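Local atomic coordinates of acyl-CoA dehydrogenase (Slackia heliotrinireducens, PDB entry 4RM7), a protein that belongs to the acyl-CoA dehydrogenase family, with helical N- and C-terminal domains flanking a middle domain built mainly of beta strands. Residues Asp11-Leu15 and Phe54-Gly58; Glu79-Ile83 and Gln258-Glu262; Ala252-Ala257 and Asp358-Tyr362; Met261-Val265 and Leu288-Glu292; Ala334-Met338 and Val352-Trp356. All coordinates share one frame; numbering follows the deposited sequence.

Contact 1: Asp11-Leu15 and Phe54-Gly58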
# COMPACT_ATOMS: atom_id res chain seq x y z
N ASP A 11 6.82 34.44 -18.83
CA ASP A 11 6.17 34.00 -20.06
C ASP A 11 5.27 32.80 -19.80
O ASP A 11 4.10 32.81 -20.19
CB ASP A 11 7.20 33.67 -21.14
CG ASP A 11 7.89 34.91 -21.70
OD1 ASP A 11 7.25 35.98 -21.74
OD2 ASP A 11 9.07 34.81 -22.08
N GLU A 12 5.80 31.80 -19.11
CA GLU A 12 5.01 30.64 -18.72
C GLU A 12 3.81 31.03 -17.84
O GLU A 12 2.70 30.51 -18.02
CB GLU A 12 5.91 29.63 -18.00
CG GLU A 12 6.88 28.91 -18.96
CD GLU A 12 8.08 28.26 -18.25
OE1 GLU A 12 8.28 28.51 -17.04
OE2 GLU A 12 8.84 27.51 -18.91
N GLN A 13 4.01 31.96 -16.92
CA GLN A 13 2.91 32.39 -16.07
C GLN A 13 1.83 33.12 -16.86
O GLN A 13 0.64 32.97 -16.57
CB GLN A 13 3.43 33.28 -14.95
CG GLN A 13 4.17 32.53 -13.87
CD GLN A 13 5.00 33.45 -12.98
OE1 GLN A 13 4.88 34.67 -13.04
NE2 GLN A 13 5.84 32.85 -12.15
N ARG A 14 2.22 33.92 -17.85
CA ARG A 14 1.23 34.63 -18.64
C ARG A 14 0.38 33.64 -19.45
O ARG A 14 -0.84 33.82 -19.57
CB ARG A 14 1.89 35.65 -19.58
CG ARG A 14 2.26 36.94 -18.93
CD ARG A 14 2.49 38.03 -19.96
NE ARG A 14 2.66 39.35 -19.33
CZ ARG A 14 3.83 39.90 -19.04
NH1 ARG A 14 4.95 39.24 -19.30
NH2 ARG A 14 3.89 41.10 -18.48
N LEU A 15 1.03 32.62 -19.98
CA LEU A 15 0.36 31.54 -20.69
C LEU A 15 -0.75 30.94 -19.83
O LEU A 15 -1.91 30.82 -20.26
CB LEU A 15 1.36 30.45 -21.10
CG LEU A 15 0.82 29.15 -21.70
CD1 LEU A 15 0.17 29.40 -23.04
CD2 LEU A 15 1.94 28.12 -21.83
N PHE A 54 -1.34 32.11 -26.98
CA PHE A 54 -0.51 31.17 -26.27
C PHE A 54 0.79 31.81 -25.87
O PHE A 54 1.70 31.15 -25.44
CB PHE A 54 -0.29 29.91 -27.10
CG PHE A 54 -1.49 29.01 -27.15
CD1 PHE A 54 -1.91 28.35 -26.04
CD2 PHE A 54 -2.18 28.84 -28.32
CE1 PHE A 54 -3.01 27.52 -26.08
CE2 PHE A 54 -3.28 28.03 -28.37
CZ PHE A 54 -3.70 27.36 -27.25
N ASN A 55 0.86 33.12 -26.03
CA ASN A 55 2.01 33.89 -25.59
C ASN A 55 3.28 33.44 -26.27
O ASN A 55 4.33 33.40 -25.67
CB ASN A 55 2.18 33.78 -24.08
CG ASN A 55 2.97 34.92 -23.50
OD1 ASN A 55 2.93 36.03 -24.01
ND2 ASN A 55 3.67 34.66 -22.43
N GLY A 56 3.15 33.07 -27.53
CA GLY A 56 4.28 32.82 -28.39
C GLY A 56 4.87 31.44 -28.24
O GLY A 56 5.81 31.10 -28.92
N PHE A 57 4.29 30.65 -27.36
CA PHE A 57 4.71 29.28 -27.24
C PHE A 57 4.21 28.47 -28.41
O PHE A 57 3.19 28.79 -28.99
CB PHE A 57 4.24 28.70 -25.93
CG PHE A 57 5.05 29.15 -24.77
CD1 PHE A 57 6.28 28.60 -24.52
CD2 PHE A 57 4.59 30.13 -23.94
CE1 PHE A 57 7.03 29.01 -23.46
CE2 PHE A 57 5.34 30.55 -22.87
CZ PHE A 57 6.56 29.99 -22.63
N GLY A 58 4.92 27.41 -28.75
CA GLY A 58 4.47 26.50 -29.77
C GLY A 58 3.54 25.44 -29.20
O GLY A 58 3.98 24.32 -28.91

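Contact 2: Glu79-Ile83 and Gln258-Glu262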
# COMPACT_ATOMS: atom_id res chain seq x y z
N GLU A 79 -3.95 22.75 -16.82
CA GLU A 79 -4.84 23.79 -16.35
C GLU A 79 -6.29 23.62 -16.81
O GLU A 79 -7.21 23.87 -16.04
CB GLU A 79 -4.33 25.17 -16.78
CG GLU A 79 -5.16 26.37 -16.25
CD GLU A 79 -5.29 26.47 -14.71
OE1 GLU A 79 -4.78 25.60 -13.95
OE2 GLU A 79 -5.92 27.44 -14.24
N LEU A 80 -6.49 23.18 -18.05
CA LEU A 80 -7.84 23.00 -18.56
C LEU A 80 -8.50 21.82 -17.85
O LEU A 80 -9.70 21.85 -17.56
CB LEU A 80 -7.84 22.80 -20.08
CG LEU A 80 -7.42 24.07 -20.81
CD1 LEU A 80 -7.39 23.85 -22.28
CD2 LEU A 80 -8.34 25.24 -20.45
N SER A 81 -7.72 20.79 -17.57
CA SER A 81 -8.21 19.61 -16.87
C SER A 81 -8.53 19.95 -15.44
O SER A 81 -9.44 19.37 -14.84
CB SER A 81 -7.19 18.47 -16.90
OG SER A 81 -6.81 18.16 -18.23
N ARG A 82 -7.78 20.91 -14.89
CA ARG A 82 -8.00 21.34 -13.51
C ARG A 82 -9.29 22.12 -13.38
O ARG A 82 -10.12 21.83 -12.52
CB ARG A 82 -6.84 22.20 -13.01
CG ARG A 82 -6.97 22.63 -11.55
CD ARG A 82 -5.93 23.71 -11.20
NE ARG A 82 -6.25 24.97 -11.83
CZ ARG A 82 -7.24 25.76 -11.41
NH1 ARG A 82 -7.99 25.40 -10.37
NH2 ARG A 82 -7.49 26.90 -12.04
N ILE A 83 -9.46 23.12 -14.24
CA ILE A 83 -10.65 23.95 -14.23
C ILE A 83 -11.89 23.12 -14.56
O ILE A 83 -12.92 23.27 -13.93
CB ILE A 83 -10.53 25.13 -15.22
CG1 ILE A 83 -9.45 26.10 -14.78
CG2 ILE A 83 -11.87 25.86 -15.37
CD1 ILE A 83 -8.98 26.99 -15.90
N GLN A 258 -5.86 17.31 -9.40
CA GLN A 258 -5.74 18.57 -8.70
C GLN A 258 -7.13 19.18 -8.42
O GLN A 258 -7.33 19.83 -7.39
CB GLN A 258 -4.86 19.53 -9.51
CG GLN A 258 -4.67 20.87 -8.86
CD GLN A 258 -3.91 20.76 -7.56
OE1 GLN A 258 -2.73 20.44 -7.56
NE2 GLN A 258 -4.59 21.02 -6.44
N ALA A 259 -8.07 18.95 -9.33
CA ALA A 259 -9.43 19.49 -9.20
C ALA A 259 -10.16 18.79 -8.06
O ALA A 259 -10.87 19.43 -7.27
CB ALA A 259 -10.20 19.33 -10.49
N ALA A 260 -9.97 17.48 -7.97
CA ALA A 260 -10.50 16.68 -6.88
C ALA A 260 -9.96 17.13 -5.52
O ALA A 260 -10.68 17.16 -4.52
CB ALA A 260 -10.18 15.21 -7.10
N MSE A 261 -8.68 17.47 -5.48
CA MSE A 261 -8.06 17.92 -4.25
C MSE A 261 -8.67 19.26 -3.80
O MSE A 261 -9.03 19.41 -2.63
CB MSE A 261 -6.55 18.04 -4.41
CG MSE A 261 -5.87 18.71 -3.23
SE MSE A 261 -5.91 17.58 -1.64
CE MSE A 261 -4.40 18.42 -0.75
N GLU A 262 -8.79 20.21 -4.72
CA GLU A 262 -9.48 21.46 -4.42
C GLU A 262 -10.88 21.26 -3.82
O GLU A 262 -11.24 21.95 -2.85
CB GLU A 262 -9.58 22.32 -5.66
CG GLU A 262 -8.23 22.78 -6.15
CD GLU A 262 -8.29 23.40 -7.53
OE1 GLU A 262 -9.42 23.53 -8.07
OE2 GLU A 262 -7.23 23.77 -8.07
O HOH W 1 -11.29 23.24 -10.24

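Contact 3: Ala252-Ala257 and Asp358-Tyr362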
# COMPACT_ATOMS: atom_id res chain seq x y z
N ALA A 252 -3.06 15.49 -18.03
CA ALA A 252 -4.50 15.48 -17.82
C ALA A 252 -4.84 14.85 -16.48
O ALA A 252 -5.71 15.33 -15.76
CB ALA A 252 -5.23 14.74 -18.97
N ALA A 253 -4.15 13.76 -16.14
CA ALA A 253 -4.42 13.06 -14.89
C ALA A 253 -4.12 13.98 -13.69
O ALA A 253 -4.88 14.05 -12.72
CB ALA A 253 -3.63 11.80 -14.82
N LEU A 254 -3.00 14.69 -13.80
CA LEU A 254 -2.55 15.59 -12.76
C LEU A 254 -3.58 16.72 -12.56
O LEU A 254 -3.96 17.06 -11.44
CB LEU A 254 -1.20 16.16 -13.14
CG LEU A 254 -0.66 17.34 -12.34
CD1 LEU A 254 -0.48 16.95 -10.87
CD2 LEU A 254 0.64 17.84 -12.98
N GLY A 255 -4.00 17.29 -13.67
CA GLY A 255 -4.97 18.36 -13.64
C GLY A 255 -6.26 17.92 -12.99
O GLY A 255 -6.78 18.60 -12.11
N GLU A 256 -6.80 16.78 -13.42
CA GLU A 256 -8.07 16.34 -12.87
C GLU A 256 -7.92 16.02 -11.38
O GLU A 256 -8.77 16.39 -10.57
CB GLU A 256 -8.60 15.13 -13.63
CG GLU A 256 -8.94 15.40 -15.07
CD GLU A 256 -9.87 14.34 -15.65
OE1 GLU A 256 -9.45 13.60 -16.56
OE2 GLU A 256 -11.02 14.26 -15.19
N ALA A 257 -6.82 15.33 -11.04
CA ALA A 257 -6.52 15.01 -9.66
C ALA A 257 -6.46 16.28 -8.82
O ALA A 257 -6.97 16.35 -7.70
CB ALA A 257 -5.18 14.23 -9.56
N ASP A 358 -12.46 8.91 -14.56
CA ASP A 358 -11.50 9.37 -15.57
C ASP A 358 -10.11 8.86 -15.25
O ASP A 358 -9.43 8.25 -16.10
CB ASP A 358 -11.45 10.90 -15.67
CG ASP A 358 -12.73 11.50 -16.22
OD1 ASP A 358 -13.52 10.79 -16.89
OD2 ASP A 358 -12.95 12.71 -15.99
N CYS A 359 -9.66 9.11 -14.03
CA CYS A 359 -8.27 8.78 -13.70
C CYS A 359 -8.01 7.28 -13.78
O CYS A 359 -6.95 6.86 -14.22
CB CYS A 359 -7.93 9.33 -12.34
SG CYS A 359 -7.81 11.16 -12.35
N ARG A 360 -9.00 6.47 -13.40
CA ARG A 360 -8.86 5.02 -13.52
C ARG A 360 -8.60 4.63 -14.96
O ARG A 360 -7.86 3.70 -15.22
CB ARG A 360 -10.12 4.30 -13.02
CG ARG A 360 -10.00 2.78 -13.04
CD ARG A 360 -9.03 2.30 -11.97
NE ARG A 360 -8.68 0.88 -12.06
CZ ARG A 360 -7.94 0.34 -13.03
NH1 ARG A 360 -7.49 1.09 -14.03
NH2 ARG A 360 -7.66 -0.97 -13.01
N GLY A 361 -9.21 5.36 -15.89
CA GLY A 361 -9.05 5.12 -17.32
C GLY A 361 -7.65 5.45 -17.83
O GLY A 361 -7.11 4.80 -18.72
N TYR A 362 -7.03 6.46 -17.25
CA TYR A 362 -5.66 6.78 -17.58
C TYR A 362 -4.68 5.62 -17.31
O TYR A 362 -3.61 5.56 -17.89
CB TYR A 362 -5.25 8.04 -16.81
CG TYR A 362 -5.98 9.28 -17.28
CD1 TYR A 362 -6.35 9.43 -18.62
CD2 TYR A 362 -6.30 10.30 -16.40
CE1 TYR A 362 -7.00 10.57 -19.05
CE2 TYR A 362 -6.95 11.44 -16.83
CZ TYR A 362 -7.29 11.57 -18.15
OH TYR A 362 -7.94 12.71 -18.57

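Contact 4: Met261-Val265 and Leu288-Glu292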
# COMPACT_ATOMS: atom_id res chain seq x y z
N MSE A 261 -8.68 17.47 -5.48
CA MSE A 261 -8.06 17.92 -4.25
C MSE A 261 -8.67 19.26 -3.80
O MSE A 261 -9.03 19.41 -2.63
CB MSE A 261 -6.55 18.04 -4.41
CG MSE A 261 -5.87 18.71 -3.23
SE MSE A 261 -5.91 17.58 -1.64
CE MSE A 261 -4.40 18.42 -0.75
N GLU A 262 -8.79 20.21 -4.72
CA GLU A 262 -9.48 21.46 -4.42
C GLU A 262 -10.88 21.26 -3.82
O GLU A 262 -11.24 21.95 -2.85
CB GLU A 262 -9.58 22.32 -5.66
CG GLU A 262 -8.23 22.78 -6.15
CD GLU A 262 -8.29 23.40 -7.53
OE1 GLU A 262 -9.42 23.53 -8.07
OE2 GLU A 262 -7.23 23.77 -8.07
N ASP A 263 -11.66 20.33 -4.36
CA ASP A 263 -13.00 20.08 -3.79
C ASP A 263 -12.91 19.52 -2.37
O ASP A 263 -13.67 19.93 -1.48
CB ASP A 263 -13.83 19.12 -4.67
CG ASP A 263 -14.13 19.70 -6.05
OD1 ASP A 263 -13.92 20.91 -6.24
OD2 ASP A 263 -14.58 18.95 -6.94
N ALA A 264 -12.00 18.57 -2.17
CA ALA A 264 -11.74 17.99 -0.86
C ALA A 264 -11.39 19.08 0.15
O ALA A 264 -11.98 19.15 1.24
CB ALA A 264 -10.60 16.96 -0.94
N VAL A 265 -10.44 19.94 -0.21
CA VAL A 265 -10.02 21.02 0.67
C VAL A 265 -11.18 21.98 0.94
O VAL A 265 -11.43 22.35 2.09
CB VAL A 265 -8.80 21.78 0.08
CG1 VAL A 265 -8.51 22.99 0.90
CG2 VAL A 265 -7.56 20.87 0.03
N LEU A 288 -5.12 14.49 3.52
CA LEU A 288 -4.72 15.72 2.85
C LEU A 288 -3.23 15.80 2.54
O LEU A 288 -2.86 16.13 1.41
CB LEU A 288 -5.14 16.93 3.70
CG LEU A 288 -6.65 17.21 3.60
CD1 LEU A 288 -7.03 18.50 4.30
CD2 LEU A 288 -7.04 17.26 2.13
N THR A 289 -2.38 15.56 3.53
CA THR A 289 -0.95 15.58 3.28
C THR A 289 -0.53 14.46 2.34
O THR A 289 0.32 14.65 1.49
CB THR A 289 -0.09 15.68 4.57
OG1 THR A 289 -0.36 14.59 5.44
CG2 THR A 289 -0.32 16.97 5.31
N GLU A 290 -1.13 13.30 2.49
CA GLU A 290 -0.86 12.18 1.59
C GLU A 290 -1.17 12.57 0.13
O GLU A 290 -0.38 12.36 -0.78
CB GLU A 290 -1.68 10.97 2.02
CG GLU A 290 -1.25 9.69 1.40
CD GLU A 290 -0.10 9.05 2.16
OE1 GLU A 290 -0.12 9.09 3.41
OE2 GLU A 290 0.81 8.52 1.49
N MSE A 291 -2.33 13.19 -0.07
CA MSE A 291 -2.74 13.69 -1.39
C MSE A 291 -1.81 14.78 -1.94
O MSE A 291 -1.47 14.77 -3.12
CB MSE A 291 -4.16 14.22 -1.32
CG MSE A 291 -5.20 13.13 -1.14
SE MSE A 291 -6.81 13.77 -0.25
CE MSE A 291 -7.82 14.46 -1.79
N GLU A 292 -1.41 15.74 -1.11
CA GLU A 292 -0.54 16.78 -1.59
C GLU A 292 0.85 16.22 -1.94
O GLU A 292 1.51 16.71 -2.86
CB GLU A 292 -0.44 17.92 -0.58
CG GLU A 292 0.17 19.21 -1.16
CD GLU A 292 -0.65 19.81 -2.32
OE1 GLU A 292 -1.87 19.65 -2.34
OE2 GLU A 292 -0.08 20.47 -3.22

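Contact 5: Ala334-Met338 and Val352-Trp356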
# COMPACT_ATOMS: atom_id res chain seq x y z
N ALA A 334 -8.09 11.09 -6.22
CA ALA A 334 -9.50 11.29 -6.48
C ALA A 334 -10.36 10.44 -5.52
O ALA A 334 -11.36 10.91 -4.98
CB ALA A 334 -9.81 10.98 -7.92
N SER A 335 -9.95 9.19 -5.30
CA SER A 335 -10.66 8.31 -4.38
C SER A 335 -10.66 8.84 -2.93
O SER A 335 -11.70 8.79 -2.25
CB SER A 335 -10.05 6.91 -4.42
OG SER A 335 -10.82 6.02 -3.62
N ASP A 336 -9.50 9.32 -2.48
CA ASP A 336 -9.37 9.96 -1.16
C ASP A 336 -10.24 11.20 -1.05
O ASP A 336 -10.82 11.47 0.01
CB ASP A 336 -7.92 10.34 -0.86
CG ASP A 336 -7.08 9.16 -0.40
OD1 ASP A 336 -7.64 8.29 0.31
OD2 ASP A 336 -5.88 9.09 -0.76
N ALA A 337 -10.32 11.97 -2.14
CA ALA A 337 -11.23 13.10 -2.19
C ALA A 337 -12.68 12.65 -2.01
O ALA A 337 -13.42 13.26 -1.25
CB ALA A 337 -11.08 13.87 -3.48
N MSE A 338 -13.09 11.59 -2.71
CA MSE A 338 -14.44 11.07 -2.50
C MSE A 338 -14.66 10.71 -1.05
O MSE A 338 -15.71 11.02 -0.49
CB MSE A 338 -14.72 9.83 -3.34
CG MSE A 338 -14.99 10.08 -4.79
SE MSE A 338 -15.01 8.39 -5.76
CE MSE A 338 -16.46 7.61 -4.71
N VAL A 352 -16.15 14.88 -8.43
CA VAL A 352 -15.08 14.03 -7.89
C VAL A 352 -15.25 12.55 -8.31
O VAL A 352 -14.27 11.87 -8.62
CB VAL A 352 -14.98 14.15 -6.35
CG1 VAL A 352 -14.04 13.14 -5.82
CG2 VAL A 352 -14.41 15.49 -5.97
N SER A 353 -16.48 12.07 -8.37
CA SER A 353 -16.73 10.71 -8.82
C SER A 353 -16.48 10.51 -10.33
O SER A 353 -16.12 9.42 -10.75
CB SER A 353 -18.17 10.29 -8.46
OG SER A 353 -19.13 11.18 -9.00
N SER A 354 -16.68 11.55 -11.15
CA SER A 354 -16.30 11.48 -12.56
C SER A 354 -14.79 11.48 -12.67
O SER A 354 -14.21 10.73 -13.45
CB SER A 354 -16.84 12.64 -13.36
OG SER A 354 -18.15 12.97 -12.95
N ILE A 355 -14.15 12.36 -11.90
CA ILE A 355 -12.71 12.46 -11.92
C ILE A 355 -12.08 11.11 -11.59
O ILE A 355 -11.15 10.66 -12.25
CB ILE A 355 -12.23 13.51 -10.94
CG1 ILE A 355 -12.61 14.90 -11.47
CG2 ILE A 355 -10.70 13.37 -10.66
CD1 ILE A 355 -12.38 16.02 -10.44
N TRP A 356 -12.60 10.46 -10.57
CA TRP A 356 -12.11 9.17 -10.13
C TRP A 356 -12.20 8.16 -11.26
O TRP A 356 -11.27 7.40 -11.51
CB TRP A 356 -12.92 8.72 -8.91
CG TRP A 356 -12.64 7.37 -8.42
CD1 TRP A 356 -11.47 6.93 -7.85
CD2 TRP A 356 -13.55 6.27 -8.37
NE1 TRP A 356 -11.60 5.61 -7.47
CE2 TRP A 356 -12.87 5.18 -7.77
CE3 TRP A 356 -14.88 6.09 -8.78
CZ2 TRP A 356 -13.47 3.94 -7.56
CZ3 TRP A 356 -15.48 4.85 -8.59
CH2 TRP A 356 -14.77 3.79 -7.99

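Contact 1: Asp11-Leu15 and Phe54-Gly58
Asn55 sets its CG roughly trans to its own backbone N (chi1 -157°), which sends its amide across to the helix that carries Asp11. Leu15 extends its branch in the same sense (chi1 172°) and reaches back toward Phe54 and Phe57. Asn55 ND2 donates to Asp11 O at 2.9 Å. The bond is bent (137° at the hydrogen). The acceptor lies close to the amide plane, while the donor is tilted from the carbonyl plane. Asp11 O also takes the helical bond from Leu15 N, so two N-H groups grip it. Arg14 CB lies beside Asn55 ND2 at 3.5 Å. Beside this polar link the contact is apolar. Leu15 CD1 lies at the edge of the Phe54 ring, 3.8 Å from Phe54 CD1. Leu15 CD2 approaches Phe57 CD2 obliquely at 3.9 Å, and Glu12 CG touches Phe57 CZ at 3.8 Å. Ala72 of helix 70-84 packs on both Leu15 and Phe57. Phe54 to Phe57 form a type I' beta turn, closed by Phe57 N bonding to Phe54 O. Asn55 and Gly56 are its two corners, the classic Asn-Gly pair of such turns. Here the turn is packed against helix 10-26 of the N-terminal acyl-CoA dehydrogenase domain.

Contact 2: Glu79-Ile83 and Gln258-Glu262
Arg82 and Glu262 cross at about a right angle, with the guanidinium and carboxylate planes 52° apart. Arg82 NH1 donates to Glu262 OE2 at 2.9 Å in a salt bridge. The oxygen uses its syn lone pair, but it sits somewhat out of the guanidinium plane and the bond is bent. On its other edge the guanidinium grips Glu79 side-on. Arg82 NE bonds to Glu79 OE1 at 2.7 Å and Arg82 NH2 to Glu79 OE2 at 2.8 Å, both almost straight. Arg82 thus sits between two acids, and this network should fix the rotation of its flat end. The bend of its chain at chi3 (71°) turns the head toward them. Arg82 and Gln258 lie side by side and point the same way, with Arg82 CD 3.9 Å from Gln258 CG. A water donates to both Arg82 O and Glu262 OE1, a second bridge between the helices. Ala259 CB packs at 3.2 Å from Arg82 O. The amide of Gln258 bonds to Arg299 and to Tyr384 of the second subunit. The segment axes run in the same general direction, 35° apart, and come within 9.1 Å, joining the N- and C-terminal domains. Helix 10-26 packs on Glu79 and Leu80, helix 282-311 on Gln258, and helix 351-362 on Ala259.

Contact 3: Ala252-Ala257 and Asp358-Tyr362
Glu256 and Tyr362 meet between two antiparallel helices of the C-terminal helical bundle of the acyl-CoA dehydrogenase fold. The segment axes are 9.9 Å apart at 157°, and every residue that touches is buried. Ala253 and Cys359 bring the backbones nearest, with Ala253 CA 5.9 Å from Cys359 CA, and Cys359 SG packs 4.1 Å from Ala253 O. Tyr362 lies across the alanine side of helix 234-270. Ala253 CB meets Tyr362 CD2 at 3.4 Å, and Ala252 CB is 3.9 Å from Tyr362 CZ, both obliquely to the ring. Glu256 places CG beside its own backbone N (chi1 -65°) and then runs extended, which brings its carboxylate over to the other helix. There it crosses Tyr362 at about a right angle, and carboxylate and ring planes are nearly perpendicular. Glu256 OE2 lies 2.6 Å from Asp358 OD2. Asp358 OD1 is met by the backbone N of Gln207. Ser81 of helix 70-84 and Cys87 pack on Glu256. Helix 316-341 lies against Cys359 and Tyr362 through Ala330 and Pro327. Tyr362 OH donates to Glu256 OE1 at 2.7 Å, meeting that oxygen nearly along its C-O direction.

Contact 4: Met261-Val265 and Leu288-Glu292
Glu292 OE1 is hydrogen-bonded to Tyr384 OH of the second subunit, and the methyl CE of Met261 lies 3.2 Å from the same Glu292 oxygen. Met261 and Met291 are selenomethionines in this model. No hydrogen bond joins the two segments, and the contact rests on packing. Met261 makes the largest share of it. Its CG stands trans to the backbone N (chi1 171°) and the chain then bends at chi2, which drives SE and CE toward helix 282-311. Met261 SE sits 3.9 Å from Leu288 CD2 and 3.7 Å from Met291 CE. Met261 and Met291 slant across each other. The Met291 chain bends at chi3, and Met291 CE also reaches Ala264 CB at 3.8 Å. Met261 CE ends 3.5 Å from Leu288 O, the acceptor of the helical bond from Glu292 N. Val265 CG2 adds a looser touch on Leu288 CD2 at 4.2 Å. The segments are antiparallel at 160°, with axes 11.3 Å apart, a spacing that the long selenomethionines bridge. Tyr384 of the second subunit packs on Met261 and Val265. Helix 316-341 closes another flank, where Ala337 packs on Ala264 and Met291, and Asp336 and Ile340 also pack on Met291.

Contact 5: Ala334-Met338 and Val352-Trp356
Met338 and Trp356 form a Met-aromatic contact between two antiparallel helices of the C-terminal domain. Met338 is a selenomethionine here. Its side chain crosses that of Trp356 at about a right angle. Met338 SE lies 4.0 Å from the centroid of the five-membered ring of Trp356 and 31° off the ring normal, an oblique approach. Val352 fills the next place. Val352 CG1 touches Met338 CG at 3.4 Å, and the two side chains slide past each other in opposite directions. The same Val352 CG1 packs on Ala337 CB at 3.8 Å. At the other end Ala334 CB fits against Trp356 CA and meets Ile355 CG2, each at 3.7 Å. No hydrogen bond links the segments. Two torsions set up the central pair. Trp356 has its CG trans to the backbone N (chi1 174°), which lays the indole beside Ser335 and Met338. Met338 keeps CG beside its backbone N (chi1 -77°) and runs extended to SE, which brings SE to the indole. The axes come within 8.8 Å, consistent with the small Ala334 and Ala337 between them. Further out, helix 234-270 packs on both segments, with Ala260 and Ala264 on Ala337 and Glu256 on Ile355. The third subunit also meets this contact. Trp356 stacks on Trp356 of the third subunit, and Arg360 of that subunit bonds to Ser335 O and packs on Met338. Ser335 CB also touches the indole, 3.7 Å from Trp356 NE1.

Contact 1 is the outlier. It is partly exposed and joins a turn to a helix within the N-terminal domain. The other four are buried helix-helix contacts. Contacts 2, 3 and 4 all use helix 234-270, and contacts 3 and 5 share helix 351-362. Contact 2 alone joins the N- and C-terminal domains, and it does so through a salt bridge and a water. Contact 3, the nearest to the chain centre, keeps its polar groups buried. Contacts 4 and 5 are mainly apolar and touch each other through Met291 and Ala337. The subunit neighbours differ: contacts 2 and 4 face the second subunit, contacts 3 and 5 the third.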